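Local coordinates for protein glutathione peroxidase (Schistosoma mansoni, PDB 2V1M) that catalyses the reduction of hydrogen peroxide by two molecules of glutathione, yielding glutathione disulfide and water, at residues A[30-35]-A[64-69]; A[52-57]-A[96-101]; A[139-144]-A[164-169]. One frame throughout, in Å; residues are numbered along the deposited sequence. Where two conformers were deposited one is given.

Interaction 1 of 3, residues A[30-35]-A[64-69]; sequences RGHVCL and GLRILA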
ATOM      1  N   ARG A  30       6.447  -2.109  12.979  1.00  4.85           N
ATOM      2  CA  ARG A  30       7.408  -1.241  13.673  1.00  5.34           C
ATOM      3  C   ARG A  30       8.832  -1.599  13.263  1.00  4.63           C
ATOM      4  O   ARG A  30       9.233  -2.771  13.266  1.00  5.71           O
ATOM      5  CB  ARG A  30       7.282  -1.404  15.181  1.00  8.10           C
ATOM      6  CG  ARG A  30       7.898  -0.257  15.960  1.00 10.53           C
ATOM      7  CD  ARG A  30       7.508  -0.297  17.439  1.00 13.42           C
ATOM      8  NE  ARG A  30       6.149   0.187  17.782  1.00 13.57           N
ATOM      9  CZ  ARG A  30       5.859   1.456  18.065  1.00 12.68           C
ATOM     10  NH1 ARG A  30       6.800   2.372  17.950  1.00 14.74           N
ATOM     11  NH2 ARG A  30       4.622   1.829  18.418  1.00 12.28           N
ATOM     12  N   GLY A  31       9.603  -0.578  12.917  1.00  4.80           N
ATOM     13  CA  GLY A  31      11.005  -0.764  12.586  1.00  4.77           C
ATOM     14  C   GLY A  31      11.289  -1.124  11.136  1.00  4.61           C
ATOM     15  O   GLY A  31      12.458  -1.213  10.775  1.00  5.72           O
ATOM     16  N   HIS A  32      10.249  -1.323  10.329  1.00  4.57           N
ATOM     17  CA  HIS A  32      10.392  -1.652   8.897  1.00  4.26           C
ATOM     18  C   HIS A  32       9.928  -0.502   8.039  1.00  4.01           C
ATOM     19  O   HIS A  32       9.029   0.238   8.413  1.00  5.48           O
ATOM     20  CB  HIS A  32       9.596  -2.931   8.596  1.00  4.88           C
ATOM     21  CG  HIS A  32      10.242  -4.148   9.219  1.00  6.88           C
ATOM     22  ND1 HIS A  32       9.542  -5.229   9.721  1.00  9.20           N
ATOM     23  CD2 HIS A  32      11.555  -4.432   9.435  1.00  9.44           C
ATOM     24  CE1 HIS A  32      10.392  -6.115  10.217  1.00 10.52           C
ATOM     25  NE2 HIS A  32      11.620  -5.662  10.045  1.00 10.76           N
ATOM     26  N   VAL A  33      10.555  -0.345   6.881  1.00  3.82           N
ATOM     27  CA  VAL A  33      10.066   0.626   5.899  1.00  3.34           C
ATOM     28  C   VAL A  33       8.863   0.010   5.210  1.00  3.17           C
ATOM     29  O   VAL A  33       8.924  -1.161   4.825  1.00  4.13           O
ATOM     30  CB  VAL A  33      11.189   0.960   4.877  1.00  3.77           C
ATOM     31  CG1 VAL A  33      10.671   1.810   3.716  1.00  4.00           C
ATOM     32  CG2 VAL A  33      12.351   1.629   5.571  1.00  4.65           C
ATOM     33  N   CYS A  34       7.778   0.792   5.046  1.00  3.12           N
ATOM     34  CA  CYS A  34       6.589   0.271   4.412  1.00  2.86           C
ATOM     35  C   CYS A  34       6.245   1.049   3.162  1.00  2.87           C
ATOM     36  O   CYS A  34       6.352   2.287   3.130  1.00  3.86           O
ATOM     37  CB  CYS A  34       5.370   0.300   5.361  1.00  3.11           C
ATOM     38  SG  CYS A  34       5.582  -0.671   6.864  1.00  4.78           S
ATOM     39  N   LEU A  35       5.803   0.317   2.143  1.00  2.78           N
ATOM     40  CA  LEU A  35       5.269   0.911   0.929  1.00  2.83           C
ATOM     41  C   LEU A  35       3.804   0.501   0.858  1.00  2.65           C
ATOM     42  O   LEU A  35       3.509  -0.699   0.770  1.00  3.22           O
ATOM     43  CB  LEU A  35       6.036   0.438  -0.311  1.00  3.07           C
ATOM     44  CG  LEU A  35       5.614   1.178  -1.599  1.00  4.75           C
ATOM     45  CD1 LEU A  35       6.010   2.677  -1.557  1.00  5.67           C
ATOM     46  CD2 LEU A  35       6.220   0.463  -2.807  1.00  7.14           C
ATOM     47  N   GLY A  64      14.378  -5.171   5.090  1.00  4.64           N
ATOM     48  CA  GLY A  64      13.421  -4.456   5.952  1.00  4.78           C
ATOM     49  C   GLY A  64      12.248  -3.787   5.254  1.00  4.55           C
ATOM     50  O   GLY A  64      11.520  -3.044   5.911  1.00  5.34           O
ATOM     51  N   LEU A  65      12.054  -4.000   3.946  1.00  3.95           N
ATOM     52  CA  LEU A  65      10.900  -3.450   3.263  1.00  4.07           C
ATOM     53  C   LEU A  65       9.663  -4.331   3.478  1.00  3.55           C
ATOM     54  O   LEU A  65       9.755  -5.568   3.294  1.00  4.26           O
ATOM     55  CB  LEU A  65      11.148  -3.336   1.760  1.00  4.18           C
ATOM     56  CG  LEU A  65       9.945  -2.796   0.964  1.00  4.26           C
ATOM     57  CD1 LEU A  65       9.629  -1.348   1.312  1.00  4.74           C
ATOM     58  CD2 LEU A  65      10.243  -2.926  -0.527  1.00  4.84           C
ATOM     59  N   ARG A  66       8.531  -3.710   3.780  1.00  3.09           N
ATOM     60  CA  ARG A  66       7.232  -4.387   3.804  1.00  3.40           C
ATOM     61  C   ARG A  66       6.288  -3.644   2.868  1.00  3.34           C
ATOM     62  O   ARG A  66       6.073  -2.456   3.008  1.00  6.72           O
ATOM     63  CB  ARG A  66       6.676  -4.430   5.243  1.00  4.24           C
ATOM     64  CG  ARG A  66       7.603  -5.204   6.211  1.00  4.52           C
ATOM     65  CD  ARG A  66       7.666  -6.676   5.875  1.00  5.32           C
ATOM     66  NE  ARG A  66       8.503  -7.392   6.840  1.00  6.56           N
ATOM     67  CZ  ARG A  66       9.831  -7.520   6.735  1.00  6.56           C
ATOM     68  NH1 ARG A  66      10.511  -6.918   5.752  1.00  6.36           N
ATOM     69  NH2 ARG A  66      10.497  -8.221   7.656  1.00  9.61           N
ATOM     70  N   ILE A  67       5.726  -4.365   1.916  1.00  3.14           N
ATOM     71  CA  ILE A  67       4.741  -3.815   1.004  1.00  3.13           C
ATOM     72  C   ILE A  67       3.360  -4.242   1.465  1.00  2.87           C
ATOM     73  O   ILE A  67       3.139  -5.441   1.743  1.00  3.15           O
ATOM     74  CB  ILE A  67       5.022  -4.283  -0.462  1.00  3.14           C
ATOM     75  CG1 ILE A  67       6.407  -3.775  -0.894  1.00  3.78           C
ATOM     76  CG2 ILE A  67       3.904  -3.823  -1.401  1.00  3.71           C
ATOM     77  CD1 ILE A  67       6.873  -4.389  -2.219  1.00  4.18           C
ATOM     78  N   LEU A  68       2.449  -3.269   1.574  1.00  2.79           N
ATOM     79  CA  LEU A  68       1.087  -3.493   2.053  1.00  2.93           C
ATOM     80  C   LEU A  68       0.148  -3.072   0.932  1.00  3.06           C
ATOM     81  O   LEU A  68       0.194  -1.910   0.504  1.00  3.59           O
ATOM     82  CB  LEU A  68       0.776  -2.666   3.304  1.00  3.26           C
ATOM     83  CG  LEU A  68       1.474  -2.991   4.608  1.00  4.68           C
ATOM     84  CD1 LEU A  68       2.906  -2.735   4.623  1.00  6.72           C
ATOM     85  CD2 LEU A  68       0.750  -2.221   5.707  1.00  7.95           C
ATOM     86  N   ALA A  69      -0.716  -3.985   0.489  1.00  2.78           N
ATOM     87  CA  ALA A  69      -1.624  -3.716  -0.648  1.00  2.89           C
ATOM     88  C   ALA A  69      -3.072  -3.764  -0.177  1.00  2.73           C
ATOM     89  O   ALA A  69      -3.552  -4.801   0.331  1.00  2.86           O
ATOM     90  CB  ALA A  69      -1.395  -4.731  -1.750  1.00  3.14           C
TER
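Parallel β pairing in the central sheet joins Val33, Cys34 and Leu35 of one strand to Leu65, Arg66 and Ile67 of the next, the two segment axes 29° apart. The ladder starts with a weak bond from Val33 N to Gly64 O and then firms up: Arg66 N reaches Val33 O at 2.8 Å, Leu35 N reaches Arg66 O at 2.9 Å, and Leu68 N reaches Leu35 O at 2.9 Å. Gly64, at positive phi, closes the preceding helix as the C-prime residue of a Schellman motif. Helix 46-60 carries the chain from one strand to its parallel neighbour, a β-α-β crossover in the thioredoxin-type fold, and its Leu53 covers Leu35 and Ile67. On that face Leu65 CD1 lies 4.1 Å from Val33 CG1. On the other face Leu68 CD1 packs against Cys34 CB at 4.0 Å. Further toward the strand starts, the Arg66 guanidinium lies over one face of the His32 imidazole, the planes 30° apart and NH2 3.3 Å from CE1. Arg66 CG stands beside its own backbone N (chi1 -61°), 3.9 Å from His32 CB, and the chain then bends at chi2. Arg66 NH1 donates in the guanidinium plane to Leu65 O and also bonds Val61 O, restraining the group's rotation.

Interaction 2 of 3, residues A[52-57]-A[96-101]; sequences QLQEMH and VQFDMF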
ATOM      1  N   GLN A  52       6.120  -5.412 -10.634  1.00  2.92           N
ATOM      2  CA  GLN A  52       7.239  -4.675 -10.051  1.00  3.33           C
ATOM      3  C   GLN A  52       7.211  -4.770  -8.516  1.00  2.92           C
ATOM      4  O   GLN A  52       8.278  -4.856  -7.900  1.00  3.28           O
ATOM      5  CB  GLN A  52       7.237  -3.226 -10.487  1.00  3.39           C
ATOM      6  CG  GLN A  52       7.559  -3.083 -11.983  1.00  4.16           C
ATOM      7  CD  GLN A  52       7.819  -1.652 -12.410  1.00  5.17           C
ATOM      8  OE1 GLN A  52       7.883  -0.730 -11.604  1.00  4.78           O
ATOM      9  NE2 GLN A  52       7.999  -1.463 -13.698  0.80  9.40           N
ATOM     10  N   LEU A  53       6.024  -4.680  -7.910  1.00  2.89           N
ATOM     11  CA  LEU A  53       5.959  -4.820  -6.448  1.00  3.22           C
ATOM     12  C   LEU A  53       6.484  -6.172  -5.974  1.00  3.00           C
ATOM     13  O   LEU A  53       7.161  -6.265  -4.953  1.00  3.22           O
ATOM     14  CB  LEU A  53       4.546  -4.546  -5.923  1.00  3.22           C
ATOM     15  CG  LEU A  53       4.086  -3.099  -6.087  1.00  3.51           C
ATOM     16  CD1 LEU A  53       2.561  -3.039  -5.841  1.00  4.55           C
ATOM     17  CD2 LEU A  53       4.804  -2.188  -5.066  1.00  3.99           C
ATOM     18  N   GLN A  54       6.120  -7.247  -6.683  1.00  3.02           N
ATOM     19  CA  GLN A  54       6.601  -8.578  -6.277  1.00  2.90           C
ATOM     20  C   GLN A  54       8.129  -8.682  -6.442  1.00  3.21           C
ATOM     21  O   GLN A  54       8.803  -9.302  -5.592  1.00  3.23           O
ATOM     22  CB  GLN A  54       5.858  -9.664  -7.070  1.00  3.23           C
ATOM     23  CG  GLN A  54       6.394 -11.057  -6.809  1.00  3.02           C
ATOM     24  CD  GLN A  54       6.452 -11.479  -5.381  1.00  3.25           C
ATOM     25  OE1 GLN A  54       5.698 -10.980  -4.512  1.00  3.04           O
ATOM     26  NE2 GLN A  54       7.373 -12.432  -5.100  1.00  2.91           N
ATOM     27  N   GLU A  55       8.673  -8.105  -7.512  1.00  3.21           N
ATOM     28  CA  GLU A  55      10.133  -8.059  -7.669  0.80  3.47           C
ATOM     29  C   GLU A  55      10.784  -7.248  -6.546  1.00  3.31           C
ATOM     30  O   GLU A  55      11.852  -7.616  -6.030  1.00  4.01           O
ATOM     31  CB  GLU A  55      10.503  -7.495  -9.045  0.80  4.75           C
ATOM     32  CG  GLU A  55      10.187  -8.426 -10.206  0.80  8.75           C
ATOM     33  CD  GLU A  55       9.642  -7.747 -11.491  0.80  8.74           C
ATOM     34  OE1 GLU A  55       9.787  -6.523 -11.671  0.80  9.83           O
ATOM     35  OE2 GLU A  55       9.043  -8.452 -12.351  0.80  9.02           O
ATOM     36  N   MET A  56      10.187  -6.119  -6.196  1.00  3.25           N
ATOM     37  CA  MET A  56      10.786  -5.324  -5.138  0.50  3.57           C
ATOM     38  C   MET A  56      10.687  -5.991  -3.778  1.00  3.36           C
ATOM     39  O   MET A  56      11.649  -5.925  -3.008  1.00  3.61           O
ATOM     40  CB  MET A  56      10.171  -3.946  -5.093  0.50  3.14           C
ATOM     41  CG  MET A  56      10.478  -3.122  -6.315  0.50  2.85           C
ATOM     42  SD  MET A  56       9.523  -1.594  -6.433  0.50  4.05           S
ATOM     43  CE  MET A  56      10.245  -0.684  -5.063  0.50  4.57           C
ATOM     44  N   HIS A  57       9.561  -6.649  -3.502  1.00  3.25           N
ATOM     45  CA  HIS A  57       9.456  -7.468  -2.292  1.00  3.39           C
ATOM     46  C   HIS A  57      10.608  -8.475  -2.256  1.00  3.19           C
ATOM     47  O   HIS A  57      11.302  -8.639  -1.253  1.00  3.37           O
ATOM     48  CB  HIS A  57       8.139  -8.229  -2.307  1.00  3.55           C
ATOM     49  CG  HIS A  57       8.073  -9.270  -1.245  1.00  3.95           C
ATOM     50  ND1 HIS A  57       7.664  -8.980   0.046  1.00  4.47           N
ATOM     51  CD2 HIS A  57       8.384 -10.596  -1.289  1.00  4.30           C
ATOM     52  CE1 HIS A  57       7.723 -10.110   0.732  1.00  4.71           C
ATOM     53  NE2 HIS A  57       8.170 -11.090  -0.037  1.00  4.59           N
ATOM     54  N   VAL A  96       2.275 -13.131  -5.636  1.00  3.24           N
ATOM     55  CA  VAL A  96       2.437 -12.132  -4.603  1.00  3.20           C
ATOM     56  C   VAL A  96       2.824 -12.776  -3.260  1.00  3.21           C
ATOM     57  O   VAL A  96       2.086 -13.642  -2.743  1.00  3.62           O
ATOM     58  CB  VAL A  96       1.131 -11.346  -4.415  1.00  3.33           C
ATOM     59  CG1 VAL A  96       1.170 -10.492  -3.150  1.00  4.34           C
ATOM     60  CG2 VAL A  96       0.879 -10.476  -5.648  1.00  4.46           C
ATOM     61  N   GLN A  97       3.933 -12.283  -2.700  1.00  2.93           N
ATOM     62  CA  GLN A  97       4.394 -12.734  -1.371  1.00  2.97           C
ATOM     63  C   GLN A  97       4.317 -11.644  -0.331  1.00  3.26           C
ATOM     64  O   GLN A  97       4.540 -11.925   0.856  1.00  4.87           O
ATOM     65  CB  GLN A  97       5.816 -13.275  -1.456  1.00  3.04           C
ATOM     66  CG  GLN A  97       5.917 -14.547  -2.250  1.00  3.36           C
ATOM     67  CD  GLN A  97       7.356 -14.946  -2.385  1.00  3.19           C
ATOM     68  OE1 GLN A  97       8.159 -14.218  -2.973  1.00  4.10           O
ATOM     69  NE2 GLN A  97       7.739 -16.071  -1.769  1.00  4.08           N
ATOM     70  N   PHE A  98       4.055 -10.396  -0.734  1.00  3.14           N
ATOM     71  CA  PHE A  98       3.888  -9.302   0.198  1.00  3.27           C
ATOM     72  C   PHE A  98       2.462  -9.340   0.803  1.00  3.32           C
ATOM     73  O   PHE A  98       1.684 -10.277   0.543  1.00  4.20           O
ATOM     74  CB  PHE A  98       4.220  -7.954  -0.452  1.00  3.36           C
ATOM     75  CG  PHE A  98       3.495  -7.669  -1.747  1.00  3.25           C
ATOM     76  CD1 PHE A  98       4.055  -8.029  -2.986  1.00  3.50           C
ATOM     77  CD2 PHE A  98       2.224  -7.070  -1.737  1.00  3.86           C
ATOM     78  CE1 PHE A  98       3.370  -7.777  -4.170  1.00  3.95           C
ATOM     79  CE2 PHE A  98       1.532  -6.841  -2.926  1.00  4.19           C
ATOM     80  CZ  PHE A  98       2.095  -7.214  -4.153  1.00  3.82           C
ATOM     81  N   ASP A  99       2.154  -8.383   1.686  1.00  3.19           N
ATOM     82  CA  ASP A  99       0.953  -8.472   2.501  1.00  3.00           C
ATOM     83  C   ASP A  99      -0.241  -7.862   1.777  1.00  2.75           C
ATOM     84  O   ASP A  99      -0.234  -6.692   1.399  1.00  3.53           O
ATOM     85  CB  ASP A  99       1.211  -7.817   3.852  1.00  3.64           C
ATOM     86  CG  ASP A  99       2.198  -8.605   4.699  1.00  4.47           C
ATOM     87  OD1 ASP A  99       2.343  -9.826   4.488  1.00  6.39           O
ATOM     88  OD2 ASP A  99       2.797  -7.984   5.603  1.00  6.05           O
ATOM     89  N   MET A 100      -1.299  -8.666   1.654  1.00  3.00           N
ATOM     90  CA  MET A 100      -2.576  -8.299   1.057  1.00  2.91           C
ATOM     91  C   MET A 100      -3.624  -8.096   2.128  1.00  3.02           C
ATOM     92  O   MET A 100      -3.704  -8.854   3.115  1.00  3.40           O
ATOM     93  CB  MET A 100      -3.060  -9.424   0.124  1.00  2.94           C
ATOM     94  CG  MET A 100      -2.176  -9.688  -1.116  1.00  3.02           C
ATOM     95  SD  MET A 100      -2.107  -8.319  -2.294  1.00  3.40           S
ATOM     96  CE  MET A 100      -3.837  -8.064  -2.677  1.00  4.88           C
ATOM     97  N   PHE A 101      -4.470  -7.088   1.896  1.00  2.68           N
ATOM     98  CA  PHE A 101      -5.531  -6.716   2.846  1.00  2.88           C
ATOM     99  C   PHE A 101      -6.916  -6.850   2.258  1.00  2.93           C
ATOM    100  O   PHE A 101      -7.107  -7.014   1.056  1.00  2.96           O
ATOM    101  CB  PHE A 101      -5.242  -5.316   3.418  1.00  3.16           C
ATOM    102  CG  PHE A 101      -3.963  -5.324   4.245  1.00  2.99           C
ATOM    103  CD1 PHE A 101      -4.018  -5.608   5.607  1.00  3.53           C
ATOM    104  CD2 PHE A 101      -2.702  -5.200   3.627  1.00  3.56           C
ATOM    105  CE1 PHE A 101      -2.842  -5.706   6.379  1.00  4.22           C
ATOM    106  CE2 PHE A 101      -1.549  -5.320   4.369  1.00  3.40           C
ATOM    107  CZ  PHE A 101      -1.610  -5.598   5.747  1.00  4.03           C
TER
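Gln54, on helix 46-60, meets Gln97 through both ends of its side-chain amide, where the helix packs against the chain leading into edge strand 99-100. OE1 accepts from Gln97 N at 2.8 Å, the donor standing above the plane of the amide carbonyl, and NE2 donates within its own amide plane to Gln97 OE1 at 2.9 Å. The two amides are turned 50° from each other. The inner side is closely packed. Phe98 CG sits between the backbone N and the carbonyl carbon (chi1 53°), and the ring comes up to the helix obliquely, its CE1 3.9 Å from Leu53 CB. Val96 CG1 lies 3.4 Å above the centre of the same ring, while Ile67 and Ala69 of strand 65-71 also touch Phe98. His57 lays one ring face over the Gln97-Phe98 peptide, with Phe98 N 3.9 Å above the ring centre. Toward solvent the contact thins to the exposed Gln97 side chain, which meets the helix through the hydrogen bond from Gln54 NE2, through NE2 and CD2 of His57, and at Thr58. Since the two hydrogen bonds join neutral amide groups, while His57 contributes packing rather than a hydrogen bond here, the polar link should depend little on ionisation.

Interaction 3 of 3, residues A[139-144]-A[164-169]; sequences VDRQGQ and ELLEKK
Arg141 and Leu166 supply the principal hydrogen bonds between the β hairpin turn at 139-144 and the C-terminal end of helix 159-167. The arginine approaches side-on and grips one carbonyl with two nitrogens: NH2 lies 2.8 Å from Leu166 O, in the carbonyl plane and on a lone pair, while NE lies 3.3 Å from the same oxygen and stands above that plane. Extension from CG to NE (chi2 -176°, chi3 -176°) carries the chain across to the helix, and the oxygen sits in the guanidinium plane. Gln142 makes a second polar link, NE2 donating to Lys169 O of the terminal carboxylate at 3.0 Å, again on a lone pair. One water adds a bridge, accepting from Arg141 N and donating to Leu165 O, each at 2.9 Å.

Charge contributes in a less directional way. Lys169 OXT is 4.5 Å from Arg141 NE and well out of the guanidinium plane, so no N-H points at it; the positive group would nevertheless be expected to suit both the carboxylate and the carbonyl-rich helix end.

Within the turn, Asp140 OD1 accepts from Gln142 N, forming an Asx turn, and from Gln144 N at 2.9 Å, the two donors approaching from opposite faces of the carboxylate. This shapes the type I turn from Asp140 to Gly143 that presents Arg141 to the helix.

The apolar part is small: Leu165 CD1 rests on Asp140 CA at 4.0 Å. Separately, Leu166 CD2 makes a van der Waals contact over one face of the Arg141 guanidinium.

Around the contact, Leu165 and Leu166 both pack on Val33 of strand 33-39, Leu165 also reaches Val146 of strand 145-149, and Arg141 extends further bonds to Gly31 O and Lys63 O, joining the hairpin and last helix to the chain entering strands 33-39 and 65-71.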
ATOM      1  N   VAL A 139       6.630   4.972   3.999  1.00  3.08           N
ATOM      2  CA  VAL A 139       6.593   5.135   5.456  1.00  2.84           C
ATOM      3  C   VAL A 139       7.932   4.658   6.006  1.00  2.77           C
ATOM      4  O   VAL A 139       8.405   3.544   5.692  1.00  3.17           O
ATOM      5  CB  VAL A 139       5.434   4.320   6.027  1.00  3.16           C
ATOM      6  CG1 VAL A 139       5.385   4.422   7.579  1.00  4.15           C
ATOM      7  CG2 VAL A 139       4.096   4.713   5.416  1.00  3.82           C
ATOM      8  N   ASP A 140       8.551   5.503   6.840  1.00  2.89           N
ATOM      9  CA  ASP A 140       9.858   5.177   7.387  1.00  3.18           C
ATOM     10  C   ASP A 140       9.774   4.140   8.539  1.00  3.12           C
ATOM     11  O   ASP A 140       8.697   3.649   8.910  1.00  3.19           O
ATOM     12  CB  ASP A 140      10.580   6.483   7.778  1.00  3.40           C
ATOM     13  CG  ASP A 140      10.044   7.150   9.053  1.00  3.81           C
ATOM     14  OD1 ASP A 140       9.222   6.554   9.787  1.00  3.40           O
ATOM     15  OD2 ASP A 140      10.489   8.303   9.266  1.00  5.11           O
ATOM     16  N   ARG A 141      10.959   3.806   9.061  1.00  3.46           N
ATOM     17  CA  ARG A 141      11.065   2.790  10.120  1.00  3.74           C
ATOM     18  C   ARG A 141      10.433   3.208  11.451  1.00  3.89           C
ATOM     19  O   ARG A 141      10.337   2.354  12.346  1.00  4.42           O
ATOM     20  CB  ARG A 141      12.508   2.422  10.361  1.00  3.95           C
ATOM     21  CG  ARG A 141      13.176   1.657   9.181  1.00  4.34           C
ATOM     22  CD  ARG A 141      14.581   1.243   9.547  1.00  5.52           C
ATOM     23  NE  ARG A 141      15.377   0.584   8.502  1.00  6.14           N
ATOM     24  CZ  ARG A 141      15.338  -0.715   8.218  1.00  6.08           C
ATOM     25  NH1 ARG A 141      14.451  -1.517   8.786  1.00  6.88           N
ATOM     26  NH2 ARG A 141      16.179  -1.242   7.324  1.00  7.65           N
ATOM     27  N   GLN A 142      10.037   4.484  11.572  1.00  4.03           N
ATOM     28  CA  GLN A 142       9.304   5.000  12.732  1.00  4.48           C
ATOM     29  C   GLN A 142       7.826   5.219  12.428  1.00  3.60           C
ATOM     30  O   GLN A 142       7.105   5.850  13.208  1.00  4.12           O
ATOM     31  CB  GLN A 142       9.966   6.288  13.278  1.00  4.90           C
ATOM     32  CG  GLN A 142      11.313   6.030  13.898  1.00  6.48           C
ATOM     33  CD  GLN A 142      12.421   5.797  12.888  1.00  6.14           C
ATOM     34  OE1 GLN A 142      12.567   6.541  11.917  0.80  6.59           O
ATOM     35  NE2 GLN A 142      13.218   4.771  13.133  1.00  8.60           N
ATOM     36  N   GLY A 143       7.340   4.692  11.309  1.00  3.16           N
ATOM     37  CA  GLY A 143       5.916   4.705  11.028  1.00  3.36           C
ATOM     38  C   GLY A 143       5.397   6.043  10.500  1.00  2.86           C
ATOM     39  O   GLY A 143       4.185   6.276  10.498  1.00  3.15           O
ATOM     40  N   GLN A 144       6.316   6.898  10.036  1.00  3.10           N
ATOM     41  CA  GLN A 144       5.969   8.246   9.549  1.00  3.16           C
ATOM     42  C   GLN A 144       5.863   8.221   8.024  1.00  2.98           C
ATOM     43  O   GLN A 144       6.830   7.867   7.338  1.00  2.83           O
ATOM     44  CB  GLN A 144       7.046   9.247   9.964  1.00  3.61           C
ATOM     45  CG  GLN A 144       7.359   9.188  11.458  1.00  4.04           C
ATOM     46  CD  GLN A 144       6.150   9.521  12.291  1.00  4.12           C
ATOM     47  OE1 GLN A 144       5.652  10.645  12.228  1.00  5.58           O
ATOM     48  NE2 GLN A 144       5.648   8.564  13.056  1.00  5.12           N
ATOM     49  N   GLU A 164      17.197   4.713   0.776  0.50  5.38           N
ATOM     50  CA  GLU A 164      17.614   5.732   1.742  0.50  5.98           C
ATOM     51  C   GLU A 164      16.990   5.432   3.103  0.50  5.10           C
ATOM     52  O   GLU A 164      17.683   5.430   4.148  0.50  5.23           O
ATOM     53  CB  GLU A 164      17.292   7.149   1.237  0.50  5.91           C
ATOM     54  CG  GLU A 164      18.115   7.558  -0.016  0.50  7.55           C
ATOM     55  CD  GLU A 164      17.699   8.870  -0.681  0.50  9.85           C
ATOM     56  OE1 GLU A 164      16.517   9.071  -1.026  0.50 12.02           O
ATOM     57  OE2 GLU A 164      18.588   9.708  -0.897  0.50 14.02           O
ATOM     58  N   LEU A 165      15.694   5.145   3.102  1.00  4.69           N
ATOM     59  CA  LEU A 165      15.038   4.919   4.400  1.00  4.86           C
ATOM     60  C   LEU A 165      15.468   3.594   5.049  1.00  4.95           C
ATOM     61  O   LEU A 165      15.501   3.487   6.285  1.00  5.92           O
ATOM     62  CB  LEU A 165      13.530   4.997   4.263  1.00  4.43           C
ATOM     63  CG  LEU A 165      12.965   6.337   3.764  1.00  4.32           C
ATOM     64  CD1 LEU A 165      11.431   6.265   3.818  1.00  5.34           C
ATOM     65  CD2 LEU A 165      13.479   7.495   4.630  1.00  6.46           C
ATOM     66  N   LEU A 166      15.778   2.576   4.249  1.00  5.35           N
ATOM     67  CA  LEU A 166      16.272   1.289   4.818  1.00  5.56           C
ATOM     68  C   LEU A 166      17.610   1.459   5.481  1.00  6.29           C
ATOM     69  O   LEU A 166      17.908   0.767   6.464  1.00  7.70           O
ATOM     70  CB  LEU A 166      16.414   0.223   3.716  1.00  5.84           C
ATOM     71  CG  LEU A 166      15.103  -0.334   3.139  1.00  5.55           C
ATOM     72  CD1 LEU A 166      15.399  -1.226   1.965  1.00  6.20           C
ATOM     73  CD2 LEU A 166      14.290  -1.130   4.167  1.00  6.42           C
ATOM     74  N   GLU A 167      18.426   2.382   4.961  1.00  7.50           N
ATOM     75  CA  GLU A 167      19.755   2.620   5.508  1.00  8.85           C
ATOM     76  C   GLU A 167      19.669   3.275   6.886  1.00  9.37           C
ATOM     77  O   GLU A 167      20.572   3.055   7.715  1.00 10.42           O
ATOM     78  CB  GLU A 167      20.590   3.486   4.555  1.00 10.47           C
ATOM     79  CG  GLU A 167      21.283   2.745   3.421  0.50 15.82           C
ATOM     80  CD  GLU A 167      22.331   1.734   3.875  0.50 21.43           C
ATOM     81  OE1 GLU A 167      22.745   1.743   5.056  0.50 24.27           O
ATOM     82  OE2 GLU A 167      22.743   0.916   3.027  0.50 24.16           O
ATOM     83  N   LYS A 168      18.603   4.054   7.151  1.00  9.18           N
ATOM     84  CA  LYS A 168      18.438   4.716   8.438  1.00 10.10           C
ATOM     85  C   LYS A 168      18.119   3.696   9.512  1.00 10.14           C
ATOM     86  O   LYS A 168      17.510   2.643   9.232  1.00 11.18           O
ATOM     87  CB  LYS A 168      17.319   5.774   8.375  1.00 10.75           C
ATOM     88  CG  LYS A 168      17.549   6.822   7.325  1.00 14.09           C
ATOM     89  CD  LYS A 168      16.510   7.917   7.404  0.50 15.33           C
ATOM     90  CE  LYS A 168      17.125   9.242   7.017  0.50 17.34           C
ATOM     91  NZ  LYS A 168      18.312   9.600   7.860  0.50 19.22           N
ATOM     92  N   LYS A 169      18.495   4.030  10.743  1.00 11.34           N
ATOM     93  CA  LYS A 169      18.103   3.233  11.903  1.00 13.64           C
ATOM     94  C   LYS A 169      16.602   3.267  12.194  1.00 14.69           C
ATOM     95  O   LYS A 169      15.920   4.282  12.030  1.00 15.62           O
ATOM     96  CB  LYS A 169      18.891   3.710  13.118  1.00 14.19           C
ATOM     97  CG  LYS A 169      18.735   2.859  14.350  1.00 16.24           C
ATOM     98  CD  LYS A 169      19.490   3.462  15.529  0.50 16.06           C
ATOM     99  CE  LYS A 169      19.459   2.524  16.729  0.50 17.45           C
ATOM    100  NZ  LYS A 169      20.274   1.301  16.477  0.50 18.16           N
ATOM    101  OXT LYS A 169      16.032   2.251  12.604  1.00 16.98           O
TER
HETATM  102  O   HOH W   1      13.484   4.762   7.919  1.00  4.85           O

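From the N terminus, 30-35 enters the first strand of the central sheet, the chain passes through the helix containing 52-57, and 64-69 returns alongside, closing the loop of interaction 1. Interaction 2 opens inside that loop and closes beyond it at 96-101, so the two contacts cross rather than nest, tying the crossover helix to the edge strand beside 65-71; they meet where Ala69 bonds Asp99 and Phe101. Interaction 3 follows in series, tying the hairpin 136-149 to the C-terminal helix. It nevertheless touches interaction 1, where Cys34 bonds Val139 backbone to backbone, whereas interactions 2 and 3 stay apart, their nearest atoms about 8 Å from each other.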